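Local coordinates for N-acetyl-L-2,4-diaminobutyric acid deacetylase (Ruegeria pomeroyi, PDB 6TWL), which probably removes the acetyl group from N-acetyl-L-2,4-diaminobutyric acid during bacterial ectoine degradation, acting as a zinc-dependent hydrolase, at residues T54-H58 against G59-E63; E187-S190 against A191-D195; G214-S217 against A218-A222. One frame throughout, in Å; residues are numbered along the deposited sequence.

Interaction 1: T54-H58 against G59-E63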
loop_
_atom_site.group_PDB
_atom_site.type_symbol
_atom_site.label_atom_id
_atom_site.label_comp_id
_atom_site.label_asym_id
_atom_site.label_seq_id
_atom_site.Cartn_x
_atom_site.Cartn_y
_atom_site.Cartn_z
ATOM N N THR A 54 -6.987 -4.096 -1.088
ATOM C CA THR A 54 -6.832 -4.054 0.361
ATOM C C THR A 54 -6.255 -2.698 0.755
ATOM O O THR A 54 -5.346 -2.179 0.096
ATOM C CB THR A 54 -5.941 -5.209 0.880
ATOM O OG1 THR A 54 -4.675 -5.205 0.206
ATOM C CG2 THR A 54 -6.609 -6.542 0.599
ATOM N N GLY A 55 -6.801 -2.123 1.822
ATOM C CA GLY A 55 -6.577 -0.723 2.131
ATOM C C GLY A 55 -5.301 -0.387 2.866
ATOM O O GLY A 55 -4.541 0.479 2.427
ATOM N N ALA A 56 -5.053 -1.048 3.993
ATOM C CA ALA A 56 -3.939 -0.659 4.846
ATOM C C ALA A 56 -3.564 -1.829 5.737
ATOM O O ALA A 56 -4.445 -2.520 6.255
ATOM C CB ALA A 56 -4.304 0.566 5.696
ATOM N N ASN A 57 -2.264 -2.057 5.900
ATOM C CA ASN A 57 -1.785 -3.023 6.878
ATOM C C ASN A 57 -1.602 -2.409 8.259
ATOM O O ASN A 57 -1.361 -3.145 9.222
ATOM C CB ASN A 57 -0.464 -3.644 6.413
ATOM C CG ASN A 57 -0.417 -3.862 4.913
ATOM O OD1 ASN A 57 -0.577 -2.924 4.132
ATOM N ND2 ASN A 57 -0.198 -5.106 4.501
ATOM N N HIS A 58 -1.721 -1.088 8.376
ATOM C CA HIS A 58 -1.546 -0.397 9.644
ATOM C C HIS A 58 -2.635 0.653 9.799
ATOM O O HIS A 58 -3.206 1.141 8.819
ATOM C CB HIS A 58 -0.162 0.255 9.745
ATOM C CG HIS A 58 0.964 -0.729 9.793
ATOM N ND1 HIS A 58 1.619 -1.167 8.662
ATOM C CD2 HIS A 58 1.550 -1.363 10.836
ATOM C CE1 HIS A 58 2.562 -2.025 9.007
ATOM N NE2 HIS A 58 2.540 -2.163 10.320
ATOM N N GLY A 59 -2.912 1.000 11.051
ATOM C CA GLY A 59 -3.980 1.919 11.378
ATOM C C GLY A 59 -3.698 3.388 11.168
ATOM O O GLY A 59 -4.598 4.203 11.377
ATOM N N ASP A 60 -2.492 3.772 10.753
ATOM C CA ASP A 60 -2.168 5.185 10.581
ATOM C C ASP A 60 -2.029 5.581 9.114
ATOM O O ASP A 60 -1.350 6.567 8.805
ATOM C CB ASP A 60 -0.898 5.541 11.354
ATOM C CG ASP A 60 0.230 4.563 11.108
ATOM O OD1 ASP A 60 0.056 3.646 10.279
ATOM O OD2 ASP A 60 1.292 4.710 11.751
ATOM N N GLU A 61 -2.661 4.842 8.205
ATOM C CA GLU A 61 -2.667 5.162 6.784
ATOM C C GLU A 61 -4.104 5.362 6.325
ATOM O O GLU A 61 -4.991 4.585 6.691
ATOM C CB GLU A 61 -1.995 4.058 5.969
ATOM C CG GLU A 61 -0.589 3.737 6.439
ATOM C CD GLU A 61 -0.111 2.389 5.952
ATOM O OE1 GLU A 61 -0.628 1.915 4.920
ATOM O OE2 GLU A 61 0.781 1.805 6.603
ATOM N N TYR A 62 -4.338 6.405 5.525
ATOM C CA TYR A 62 -5.714 6.839 5.310
ATOM C C TYR A 62 -6.106 7.052 3.850
ATOM O O TYR A 62 -7.296 6.963 3.526
ATOM C CB TYR A 62 -5.969 8.114 6.116
ATOM C CG TYR A 62 -5.821 7.898 7.604
ATOM C CD1 TYR A 62 -6.782 7.196 8.321
ATOM C CD2 TYR A 62 -4.714 8.378 8.292
ATOM C CE1 TYR A 62 -6.653 6.990 9.683
ATOM C CE2 TYR A 62 -4.575 8.176 9.652
ATOM C CZ TYR A 62 -5.548 7.481 10.341
ATOM O OH TYR A 62 -5.411 7.278 11.694
ATOM N N GLU A 63 -5.147 7.341 2.964
ATOM C CA GLU A 63 -5.478 7.464 1.545
ATOM C C GLU A 63 -6.174 6.206 1.042
ATOM O O GLU A 63 -7.217 6.276 0.381
ATOM C CB GLU A 63 -4.221 7.734 0.716
ATOM C CG GLU A 63 -3.741 9.166 0.750
ATOM C CD GLU A 63 -2.818 9.431 1.916
ATOM O OE1 GLU A 63 -2.479 8.467 2.635
ATOM O OE2 GLU A 63 -2.424 10.601 2.112
#
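His58 and Glu61 are zinc-binding residues of the active site, meeting round a type I beta turn that runs from His58 to Glu61; no metal is bound in this apo model. The Glu61 chain, extended beyond CG, reaches back along the inside of the turn. Its OE2 lies 3.6 Å from His58 CB and 3.7 Å from His58 ND1. Ring and carboxylate pass each other obliquely, their planes 42° apart. Imidazole and carboxylate suit these places because each offers ligand atoms to zinc, and a spacing of three residues is the His-x-x-Glu signature of M14-like metallohydrolases. The other oxygen, Glu61 OE1, packs 4.0 Å from the methyl CB of Ala56, a residue small enough to let the carboxylate in, and takes a weak hydrogen bond from the backbone N of Ser145.

Asp60 comes in from the turn itself. With CG set between the backbone N and the carbonyl carbon (chi1 48°), its OD1 comes within 3.4 Å of His58 CB, while OD2 accepts from Lys148 N. An aspartate is thus short enough to stay beside the turn and still tie it to a neighbouring loop. Asn57, through OD1, makes a weak hydrogen bond with ND1 of His144, another zinc ligand, and so links this loop to the second histidine of the site.

Interaction 2: E187-S190 against A191-D195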
loop_
_atom_site.group_PDB
_atom_site.type_symbol
_atom_site.label_atom_id
_atom_site.label_comp_id
_atom_site.label_asym_id
_atom_site.label_seq_id
_atom_site.Cartn_x
_atom_site.Cartn_y
_atom_site.Cartn_z
ATOM N N GLU A 187 13.273 -5.342 -5.700
ATOM C CA GLU A 187 13.207 -5.976 -4.395
ATOM C C GLU A 187 11.944 -6.833 -4.332
ATOM O O GLU A 187 10.836 -6.322 -4.534
ATOM C CB GLU A 187 13.169 -4.877 -3.329
ATOM C CG GLU A 187 13.789 -5.204 -1.995
ATOM C CD GLU A 187 12.757 -5.671 -0.996
ATOM O OE1 GLU A 187 11.678 -6.117 -1.430
ATOM O OE2 GLU A 187 13.016 -5.583 0.220
ATOM N N ILE A 188 12.099 -8.142 -4.125
ATOM C CA ILE A 188 10.960 -8.925 -3.660
ATOM C C ILE A 188 10.906 -8.833 -2.143
ATOM O O ILE A 188 11.909 -9.061 -1.452
ATOM C CB ILE A 188 11.014 -10.383 -4.147
ATOM C CG1 ILE A 188 11.337 -10.479 -5.638
ATOM C CG2 ILE A 188 9.660 -11.041 -3.953
ATOM C CD1 ILE A 188 12.794 -10.686 -5.978
ATOM N N ASP A 189 9.733 -8.484 -1.620
ATOM C CA ASP A 189 9.600 -8.084 -0.230
ATOM C C ASP A 189 9.903 -9.251 0.704
ATOM O O ASP A 189 9.927 -10.417 0.301
ATOM C CB ASP A 189 8.200 -7.525 0.009
ATOM C CG ASP A 189 8.016 -6.154 -0.608
ATOM O OD1 ASP A 189 8.717 -5.213 -0.180
ATOM O OD2 ASP A 189 7.201 -6.022 -1.545
ATOM N N SER A 190 10.160 -8.916 1.967
ATOM C CA SER A 190 10.619 -9.903 2.930
ATOM C C SER A 190 9.562 -10.989 3.139
ATOM O O SER A 190 8.396 -10.857 2.754
ATOM C CB SER A 190 10.968 -9.231 4.255
ATOM O OG SER A 190 12.011 -9.927 4.916
ATOM N N ALA A 191 9.996 -12.077 3.769
ATOM C CA ALA A 191 9.165 -13.264 3.903
ATOM C C ALA A 191 8.008 -13.025 4.864
ATOM O O ALA A 191 8.109 -12.256 5.822
ATOM C CB ALA A 191 10.006 -14.447 4.382
ATOM N N GLY A 192 6.891 -13.700 4.591
ATOM C CA GLY A 192 5.712 -13.625 5.424
ATOM C C GLY A 192 4.767 -12.490 5.102
ATOM O O GLY A 192 3.642 -12.477 5.619
ATOM N N MET A 193 5.166 -11.554 4.252
ATOM C CA MET A 193 4.337 -10.395 3.972
ATOM C C MET A 193 3.279 -10.731 2.927
ATOM O O MET A 193 3.406 -11.688 2.158
ATOM C CB MET A 193 5.194 -9.219 3.504
ATOM C CG MET A 193 5.982 -8.557 4.626
ATOM S SD MET A 193 7.056 -7.224 4.063
ATOM C CE MET A 193 5.962 -6.353 2.945
ATOM N N TYR A 194 2.214 -9.929 2.922
ATOM C CA TYR A 194 1.148 -10.113 1.945
ATOM C C TYR A 194 1.629 -9.765 0.543
ATOM O O TYR A 194 1.387 -10.513 -0.412
ATOM C CB TYR A 194 -0.063 -9.264 2.332
ATOM C CG TYR A 194 -1.125 -9.191 1.260
ATOM C CD1 TYR A 194 -1.935 -10.284 0.983
ATOM C CD2 TYR A 194 -1.312 -8.031 0.523
ATOM C CE1 TYR A 194 -2.907 -10.221 0.003
ATOM C CE2 TYR A 194 -2.279 -7.959 -0.459
ATOM C CZ TYR A 194 -3.075 -9.055 -0.715
ATOM O OH TYR A 194 -4.038 -8.981 -1.693
ATOM N N ASP A 195 2.318 -8.627 0.404
ATOM C CA ASP A 195 2.850 -8.225 -0.895
ATOM C C ASP A 195 3.791 -9.272 -1.472
ATOM O O ASP A 195 3.836 -9.457 -2.693
ATOM C CB ASP A 195 3.562 -6.880 -0.772
ATOM C CG ASP A 195 2.593 -5.731 -0.678
ATOM O OD1 ASP A 195 1.411 -5.955 -1.004
ATOM O OD2 ASP A 195 3.001 -4.621 -0.278
#
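Met193 and Asp189 meet by van der Waals contact where the chain turns into helix 194-201. The thioether chain runs straight from CA to SD and then bends (chi3 45°), which brings the methyl CE to 3.9 Å from Asp189 CB, the two side chains slanting across one another. On the way, Met193 CG passes 3.8 Å from the carbonyl O of Ser190. A flexible, unbranched methionine suits this place, since it can follow the inside of the turn and cover the CB of the aspartate.

The backbone supplies the second kind of contact. Ser190 to Met193 form a type II beta turn, although Ser190 O and Met193 N are 3.6 Å apart. Gly192 takes the third position with positive phi (87°), where a CB would be jammed against the carbonyl O of Ala191. Ser190 O is hydrogen-bonded to the hydroxyl OG1 of Thr196, in the first turn of the helix. At the helix start, the N-cap residue Met193 has no polar side chain, and the next amide, Tyr194 N, is bound by OD1 of Asn110.

Electrostatics make the third group. Asp189 and Asp195 lie alongside each other, pointing the same way with carboxylate planes 44° apart. Asp189 OD2 touches Asp195 CB at 3.8 Å and is 4.6 Å from Asp195 OD2. Asp195 OD2 has its strong partner in NE2 of the zinc ligand His144, so this helix start reaches the active site.

Two like carboxylates side by side would probably disfavour each other's approach, and the bond from Asp195 to His144 is likely to offset part of that cost.

Interaction 3: G214-S217 against A218-A222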
loop_
_atom_site.group_PDB
_atom_site.type_symbol
_atom_site.label_atom_id
_atom_site.label_comp_id
_atom_site.label_asym_id
_atom_site.label_seq_id
_atom_site.Cartn_x
_atom_site.Cartn_y
_atom_site.Cartn_z
ATOM N N GLY A 214 0.239 10.154 9.146
ATOM C CA GLY A 214 -1.040 9.882 9.774
ATOM C C GLY A 214 -2.114 10.857 9.348
ATOM O O GLY A 214 -2.945 11.262 10.172
ATOM N N SER A 215 -2.116 11.246 8.076
ATOM C CA SER A 215 -3.065 12.228 7.573
ATOM C C SER A 215 -3.258 12.006 6.081
ATOM O O SER A 215 -2.484 11.303 5.428
ATOM C CB SER A 215 -2.590 13.656 7.843
ATOM O OG SER A 215 -3.489 14.600 7.287
ATOM N N SER A 216 -4.304 12.633 5.552
ATOM C CA SER A 216 -4.655 12.488 4.148
ATOM C C SER A 216 -5.261 13.795 3.661
ATOM O O SER A 216 -6.208 14.306 4.267
ATOM C CB SER A 216 -5.630 11.324 3.949
ATOM O OG SER A 216 -6.005 11.199 2.595
ATOM N N SER A 217 -4.709 14.333 2.581
ATOM C CA SER A 217 -5.159 15.595 2.019
ATOM C C SER A 217 -6.140 15.335 0.887
ATOM O O SER A 217 -6.323 14.205 0.436
ATOM C CB SER A 217 -3.974 16.410 1.503
ATOM O OG SER A 217 -3.347 15.751 0.415
ATOM N N ALA A 218 -6.774 16.397 0.405
ATOM C CA ALA A 218 -7.657 16.163 -0.726
ATOM C C ALA A 218 -6.859 15.896 -2.007
ATOM O O ALA A 218 -7.363 15.226 -2.911
ATOM C CB ALA A 218 -8.667 17.300 -0.864
ATOM N N ARG A 219 -5.598 16.350 -2.079
ATOM C CA ARG A 219 -4.712 15.989 -3.195
ATOM C C ARG A 219 -4.425 14.495 -3.214
ATOM O O ARG A 219 -4.582 13.824 -4.244
ATOM C CB ARG A 219 -3.386 16.758 -3.098
ATOM C CG ARG A 219 -3.572 18.213 -3.284
ATOM C CD ARG A 219 -4.040 18.786 -1.978
ATOM N NE ARG A 219 -4.865 19.909 -2.428
ATOM C CZ ARG A 219 -5.907 20.376 -1.758
ATOM N NH1 ARG A 219 -6.187 19.927 -0.541
ATOM N NH2 ARG A 219 -6.600 21.356 -2.310
ATOM N N SER A 220 -3.978 13.967 -2.080
ATOM C CA SER A 220 -3.592 12.567 -2.028
ATOM C C SER A 220 -4.816 11.668 -2.126
ATOM O O SER A 220 -4.767 10.618 -2.775
ATOM C CB SER A 220 -2.785 12.303 -0.757
ATOM O OG SER A 220 -3.565 12.467 0.414
ATOM N N ASN A 221 -5.936 12.081 -1.521
ATOM C CA ASN A 221 -7.188 11.357 -1.718
ATOM C C ASN A 221 -7.562 11.297 -3.192
ATOM O O ASN A 221 -8.025 10.261 -3.683
ATOM C CB ASN A 221 -8.324 12.004 -0.925
ATOM C CG ASN A 221 -8.153 11.870 0.572
ATOM O OD1 ASN A 221 -7.384 11.039 1.046
ATOM N ND2 ASN A 221 -8.887 12.681 1.327
ATOM N N ALA A 222 -7.374 12.406 -3.913
ATOM C CA ALA A 222 -7.736 12.445 -5.325
ATOM C C ALA A 222 -6.788 11.598 -6.163
ATOM O O ALA A 222 -7.202 10.993 -7.159
ATOM C CB ALA A 222 -7.750 13.890 -5.821
#
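Ser217 and Ser220 form a capping box at the start of helix 218-234, and this is the tight part of the contact. Ser217 is the N-cap: its OG, turned in over its own backbone (chi1 65°), accepts from Ser220 N over 3.1 Å in a nearly straight bond of 169°. The exchange is returned when Ser217 N donates to Ser220 OG, also over 3.1 Å but more bent, at 140°. Serine suits both ends, its hydroxyl being short enough to meet a backbone amide three residues along, forward from Ser217 and back from Ser220. The first turn is then closed by Asn221 N, which donates to Ser217 O over 2.9 Å, and Asn221 CB rests 3.3 Å from the same carbonyl oxygen. An alanine in place of Ser217 would remove the hydroxyl and would probably leave the amide of Ser220 without its capping acceptor, loosening the first turn.

The outer side is slacker and turned to solvent. Arg219 meets the cap only with its aliphatic part: CB lies 3.7 Å from Ser217 OG, and the chain bends at chi2 and chi3 so that CD too stays near that oxygen, with the guanidinium group beyond; a long charged residue is well placed at such a surface. Ala218 directs its methyl away from the preceding loop, touching the backbone carbonyl group of Ser217, and so small a side chain is easily accommodated at this exposed first-turn position.

On the inner side the cap meets helix 63-74. Ser220 OG also hydrogen-bonds to OE2 of Glu63, and the side chains of Ser216 and Asn221 pack on that same glutamate. The capped end thus joins helix 218-234 to the start of helix 63-74, at the end of a loop that leaves strand 204-209, whose last residue, Glu209, is a zinc ligand.

Going from the N terminus, interaction 1 bends the loop from strand 50-54 to helix 63-74, interaction 2 closes the one from strand 181-184 to helix 194-201, and interaction 3 ends the one from strand 204-209 to helix 218-234. They follow in series, neither nesting nor crossing, and all three strands belong to the ten-stranded mixed sheet. Interaction 1 joins the others: Thr54 OG1 packs 3.7 Å from Tyr194 CE2 of interaction 2, and Tyr62 CE2 packs 3.5 Å from Gly214 O of interaction 3. Interactions 2 and 3, on opposite sides of the chain's centre, stay about 17 Å apart at their nearest atoms.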